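Local coordinates for protein 6-aminohexanoate-cyclic-dimer hydrolase (Arthrobacter sp., PDB 3A2Q) that hydrolyses the cyclic dimer of 6-aminohexanoate, a nylon-6 by-product, to the linear dimer, at residues L386-L399 with G417-N429. The protein carries 1 engineered substitution. Numbering follows the deposited sequence.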
loop_
_atom_site.group_PDB
_atom_site.type_symbol
_atom_site.label_atom_id
_atom_site.label_comp_id
_atom_site.label_asym_id
_atom_site.label_seq_id
_atom_site.Cartn_x
_atom_site.Cartn_y
_atom_site.Cartn_z
ATOM N N LEU A 386 9.728 -12.263 -6.431
ATOM C CA LEU A 386 9.238 -13.155 -5.393
ATOM C C LEU A 386 7.751 -12.905 -5.191
ATOM O O LEU A 386 7.235 -11.860 -5.583
ATOM C CB LEU A 386 9.988 -12.919 -4.077
ATOM C CG LEU A 386 9.730 -11.615 -3.307
ATOM C CD1 LEU A 386 10.399 -11.707 -1.944
ATOM C CD2 LEU A 386 10.256 -10.415 -4.082
ATOM N N PRO A 387 7.033 -13.879 -4.602
ATOM C CA PRO A 387 5.594 -13.685 -4.379
ATOM C C PRO A 387 5.391 -12.480 -3.467
ATOM O O PRO A 387 6.242 -12.201 -2.628
ATOM C CB PRO A 387 5.166 -14.990 -3.699
ATOM C CG PRO A 387 6.184 -15.988 -4.175
ATOM C CD PRO A 387 7.472 -15.213 -4.163
ATOM N N THR A 388 4.286 -11.759 -3.625
ATOM C CA THR A 388 4.050 -10.613 -2.756
ATOM C C THR A 388 3.661 -11.141 -1.373
ATOM O O THR A 388 4.181 -10.671 -0.363
ATOM C CB THR A 388 2.936 -9.705 -3.300
ATOM O OG1 THR A 388 3.275 -9.282 -4.622
ATOM C CG2 THR A 388 2.780 -8.462 -2.418
ATOM N N VAL A 389 2.750 -12.112 -1.334
ATOM C CA VAL A 389 2.335 -12.713 -0.063
ATOM C C VAL A 389 2.726 -14.190 -0.073
ATOM O O VAL A 389 2.989 -14.758 -1.137
ATOM C CB VAL A 389 0.817 -12.552 0.190
ATOM C CG1 VAL A 389 0.463 -11.076 0.229
ATOM C CG2 VAL A 389 0.015 -13.274 -0.882
ATOM N N THR A 390 2.761 -14.820 1.099
ATOM C CA THR A 390 3.198 -16.214 1.180
ATOM C C THR A 390 2.133 -17.263 1.467
ATOM O O THR A 390 2.454 -18.446 1.607
ATOM C CB THR A 390 4.288 -16.375 2.248
ATOM O OG1 THR A 390 3.687 -16.341 3.551
ATOM C CG2 THR A 390 5.302 -15.245 2.145
ATOM N N ARG A 391 0.877 -16.835 1.541
ATOM C CA ARG A 391 -0.231 -17.739 1.830
ATOM C C ARG A 391 -1.480 -17.389 1.043
ATOM O O ARG A 391 -1.567 -16.331 0.419
ATOM C CB ARG A 391 -0.579 -17.662 3.314
ATOM C CG ARG A 391 -0.924 -16.244 3.758
ATOM C CD ARG A 391 -1.667 -16.223 5.085
ATOM N NE ARG A 391 -2.973 -16.870 4.980
ATOM C CZ ARG A 391 -3.766 -17.114 6.018
ATOM N NH1 ARG A 391 -3.386 -16.763 7.241
ATOM N NH2 ARG A 391 -4.938 -17.711 5.835
ATOM N N GLN A 392 -2.458 -18.287 1.096
ATOM C CA GLN A 392 -3.738 -18.074 0.438
ATOM C C GLN A 392 -4.408 -16.948 1.220
ATOM O O GLN A 392 -4.066 -16.705 2.375
ATOM C CB GLN A 392 -4.584 -19.348 0.519
ATOM C CG GLN A 392 -4.031 -20.532 -0.280
ATOM C CD GLN A 392 -4.284 -20.397 -1.775
ATOM O OE1 GLN A 392 -5.400 -20.098 -2.198
ATOM N NE2 GLN A 392 -3.253 -20.630 -2.580
ATOM N N THR A 393 -5.359 -16.260 0.603
ATOM C CA THR A 393 -6.032 -15.154 1.274
ATOM C C THR A 393 -6.940 -15.631 2.409
ATOM O O THR A 393 -7.762 -16.528 2.230
ATOM C CB THR A 393 -6.823 -14.327 0.251
ATOM O OG1 THR A 393 -5.898 -13.749 -0.679
ATOM C CG2 THR A 393 -7.619 -13.217 0.934
ATOM N N PRO A 394 -6.777 -15.045 3.604
ATOM C CA PRO A 394 -7.586 -15.413 4.771
ATOM C C PRO A 394 -9.057 -15.020 4.662
ATOM O O PRO A 394 -9.418 -14.100 3.930
ATOM C CB PRO A 394 -6.887 -14.689 5.925
ATOM C CG PRO A 394 -6.222 -13.518 5.257
ATOM C CD PRO A 394 -5.697 -14.115 3.980
ATOM N N GLU A 395 -9.908 -15.732 5.393
ATOM C CA GLU A 395 -11.330 -15.418 5.397
ATOM C C GLU A 395 -11.535 -14.259 6.368
ATOM O O GLU A 395 -10.736 -14.069 7.290
ATOM C CB GLU A 395 -12.154 -16.627 5.873
ATOM C CG GLU A 395 -12.045 -17.854 4.990
ATOM C CD GLU A 395 -12.921 -19.003 5.468
ATOM O OE1 GLU A 395 -12.834 -19.366 6.660
ATOM O OE2 GLU A 395 -13.692 -19.547 4.651
ATOM N N ILE A 396 -12.591 -13.480 6.157
ATOM C CA ILE A 396 -12.908 -12.370 7.048
ATOM C C ILE A 396 -13.003 -12.941 8.464
ATOM O O ILE A 396 -13.602 -13.999 8.671
ATOM C CB ILE A 396 -14.274 -11.731 6.692
ATOM C CG1 ILE A 396 -14.188 -11.015 5.342
ATOM C CG2 ILE A 396 -14.700 -10.759 7.791
ATOM C CD1 ILE A 396 -13.214 -9.855 5.328
ATOM N N GLY A 397 -12.400 -12.253 9.427
ATOM C CA GLY A 397 -12.439 -12.706 10.806
ATOM C C GLY A 397 -11.251 -13.543 11.243
ATOM O O GLY A 397 -10.892 -13.565 12.422
ATOM N N GLU A 398 -10.622 -14.220 10.290
ATOM C CA GLU A 398 -9.486 -15.082 10.583
ATOM C C GLU A 398 -8.298 -14.407 11.282
ATOM O O GLU A 398 -7.742 -14.957 12.230
ATOM C CB GLU A 398 -9.012 -15.745 9.288
ATOM C CG GLU A 398 -8.045 -16.890 9.486
ATOM C CD GLU A 398 -7.557 -17.458 8.167
ATOM O OE1 GLU A 398 -8.387 -17.633 7.249
ATOM O OE2 GLU A 398 -6.346 -17.739 8.051
ATOM N N LEU A 399 -7.910 -13.217 10.831
ATOM C CA LEU A 399 -6.760 -12.541 11.427
ATOM C C LEU A 399 -7.033 -11.654 12.647
ATOM O O LEU A 399 -6.093 -11.193 13.301
ATOM C CB LEU A 399 -6.011 -11.738 10.353
ATOM C CG LEU A 399 -5.443 -12.549 9.176
ATOM C CD1 LEU A 399 -4.490 -11.675 8.353
ATOM C CD2 LEU A 399 -4.700 -13.768 9.697
ATOM N N GLY A 417 -0.664 -16.488 11.416
ATOM C CA GLY A 417 -1.471 -16.168 10.251
ATOM C C GLY A 417 -1.237 -14.820 9.598
ATOM O O GLY A 417 -1.372 -14.697 8.383
ATOM N N SER A 418 -0.910 -13.807 10.395
ATOM C CA SER A 418 -0.649 -12.479 9.856
ATOM C C SER A 418 0.786 -12.404 9.354
ATOM O O SER A 418 1.066 -11.754 8.349
ATOM C CB SER A 418 -0.870 -11.399 10.925
ATOM O OG SER A 418 -2.242 -11.249 11.246
ATOM N N LEU A 419 1.701 -13.070 10.057
ATOM C CA LEU A 419 3.099 -13.052 9.654
ATOM C C LEU A 419 3.262 -13.461 8.191
ATOM O O LEU A 419 4.014 -12.831 7.448
ATOM C CB LEU A 419 3.930 -13.979 10.550
ATOM C CG LEU A 419 5.414 -14.145 10.191
ATOM C CD1 LEU A 419 6.103 -12.792 10.178
ATOM C CD2 LEU A 419 6.089 -15.082 11.188
ATOM N N GLN A 420 2.543 -14.498 7.765
ATOM C CA GLN A 420 2.664 -14.962 6.385
ATOM C C GLN A 420 2.181 -13.967 5.332
ATOM O O GLN A 420 2.535 -14.083 4.160
ATOM C CB GLN A 420 1.953 -16.303 6.195
ATOM C CG GLN A 420 2.689 -17.465 6.840
ATOM C CD GLN A 420 2.307 -18.810 6.231
ATOM O OE1 GLN A 420 1.708 -19.660 6.891
ATOM N NE2 GLN A 420 2.659 -19.004 4.960
ATOM N N MET A 421 1.377 -12.994 5.740
ATOM C CA MET A 421 0.897 -11.990 4.802
ATOM C C MET A 421 1.998 -10.966 4.505
ATOM O O MET A 421 2.109 -10.474 3.384
ATOM C CB MET A 421 -0.306 -11.243 5.378
ATOM C CG MET A 421 -1.529 -12.094 5.664
ATOM S SD MET A 421 -2.218 -12.823 4.188
ATOM C CE MET A 421 -3.034 -11.398 3.459
ATOM N N LEU A 422 2.815 -10.657 5.510
ATOM C CA LEU A 422 3.855 -9.639 5.352
ATOM C C LEU A 422 5.324 -10.070 5.371
ATOM O O LEU A 422 6.210 -9.224 5.246
ATOM C CB LEU A 422 3.638 -8.541 6.407
ATOM C CG LEU A 422 3.543 -8.966 7.880
ATOM C CD1 LEU A 422 4.900 -9.438 8.380
ATOM C CD2 LEU A 422 3.062 -7.790 8.735
ATOM N N ALA A 423 5.593 -11.366 5.507
ATOM C CA ALA A 423 6.980 -11.835 5.566
ATOM C C ALA A 423 7.837 -11.482 4.347
ATOM O O ALA A 423 9.031 -11.224 4.490
ATOM C CB ALA A 423 7.014 -13.344 5.810
ATOM N N PHE A 424 7.241 -11.476 3.158
ATOM C CA PHE A 424 7.988 -11.149 1.939
ATOM C C PHE A 424 7.922 -9.665 1.542
ATOM O O PHE A 424 8.529 -9.258 0.547
ATOM C CB PHE A 424 7.489 -11.999 0.767
ATOM C CG PHE A 424 8.028 -13.409 0.747
ATOM C CD1 PHE A 424 8.601 -13.980 1.883
ATOM C CD2 PHE A 424 7.924 -14.180 -0.405
ATOM C CE1 PHE A 424 9.057 -15.298 1.871
ATOM C CE2 PHE A 424 8.379 -15.499 -0.428
ATOM C CZ PHE A 424 8.946 -16.058 0.714
ATOM N N THR A 425 7.194 -8.852 2.306
ATOM C CA THR A 425 7.108 -7.433 1.976
ATOM C C THR A 425 7.860 -6.550 2.970
ATOM O O THR A 425 8.498 -5.569 2.585
ATOM C CB THR A 425 5.637 -6.942 1.905
ATOM O OG1 THR A 425 4.914 -7.420 3.045
ATOM C CG2 THR A 425 4.960 -7.425 0.625
ATOM N N VAL A 426 7.808 -6.909 4.248
ATOM C CA VAL A 426 8.453 -6.099 5.277
ATOM C C VAL A 426 9.969 -5.873 5.144
ATOM O O VAL A 426 10.469 -4.814 5.527
ATOM C CB VAL A 426 8.113 -6.645 6.697
ATOM C CG1 VAL A 426 8.869 -7.918 6.976
ATOM C CG2 VAL A 426 8.415 -5.591 7.742
ATOM N N PRO A 427 10.720 -6.840 4.586
ATOM C CA PRO A 427 12.160 -6.579 4.478
ATOM C C PRO A 427 12.481 -5.317 3.674
ATOM O O PRO A 427 13.477 -4.646 3.929
ATOM C CB PRO A 427 12.695 -7.835 3.788
ATOM C CG PRO A 427 11.704 -8.887 4.137
ATOM C CD PRO A 427 10.387 -8.163 4.030
ATOM N N PHE A 428 11.631 -4.993 2.705
ATOM C CA PHE A 428 11.873 -3.836 1.857
ATOM C C PHE A 428 11.400 -2.513 2.432
ATOM O O PHE A 428 11.735 -1.450 1.909
ATOM C CB PHE A 428 11.310 -4.141 0.472
ATOM C CG PHE A 428 11.805 -5.453 -0.052
ATOM C CD1 PHE A 428 13.163 -5.620 -0.335
ATOM C CD2 PHE A 428 10.977 -6.570 -0.072
ATOM C CE1 PHE A 428 13.689 -6.878 -0.614
ATOM C CE2 PHE A 428 11.495 -7.836 -0.350
ATOM C CZ PHE A 428 12.855 -7.991 -0.620
ATOM N N ASN A 429 10.623 -2.575 3.512
ATOM C CA ASN A 429 10.220 -1.354 4.193
ATOM C C ASN A 429 11.470 -0.987 4.979
ATOM O O ASN A 429 11.789 0.183 5.153
ATOM C CB ASN A 429 9.087 -1.593 5.197
ATOM C CG ASN A 429 7.766 -1.824 4.530
ATOM O OD1 ASN A 429 7.385 -2.961 4.265
ATOM N ND2 ASN A 429 7.056 -0.739 4.235
HETATM O O HOH W 1 4.549 -11.051 2.146
#
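Gly417 O takes a hydrogen bond from Arg391 NH1 at 3.1 Å, the donor tilted 25° from the carbonyl plane, while Leu399 CD2 lies against the same peptide group. A bend at chi3 (-65°) swings the guanidinium round to Glu398, whose OE2 receives NH2 in a salt bridge of 2.6 Å, and NE is bound by Gln392 O; with Pro394 CB over one face, the group's rotation is fixed. Shortening Arg391 to an alanine would probably leave Glu398 without its charge partner here and Met421 SD without the methylenes beside it. Leu399 CD1 rests on Ser418 OG. Two residues on, Gln420 O accepts both Thr390 N, nearly along the C=O axis, and Thr390 OG1, in the carbonyl plane on a lone pair at 2.6 Å. Gln420 NE2 returns a hydrogen bond to Thr390 OG1, which sits 10° out of the Gln420 amide plane. In this amidase-family fold the contact thus ties the loop leaving strand 383-387 of the central mixed sheet to helix 416-422 and the turn after it. Met421, bent at chi2 and chi3, lays SD 3.6 Å from Arg391 CD and meets Pro394 CD tip to tip. A water bridges Thr388 O and Met421 O, donating to both, and accepts from Phe424 N. The Phe424 ring receives Thr390 CG2 over its centre, a CH-pi contact of 3.5 Å to the centroid, with Pro387 O at its edge. Thr425 CG2 touches Thr388 O and CG2, its hydroxyl being hydrogen-bonded to Ala172 O, in a residue of the ligand pocket. Leu386 CD1 ends at the edge of the Phe428 ring, 4.3 Å from CE2.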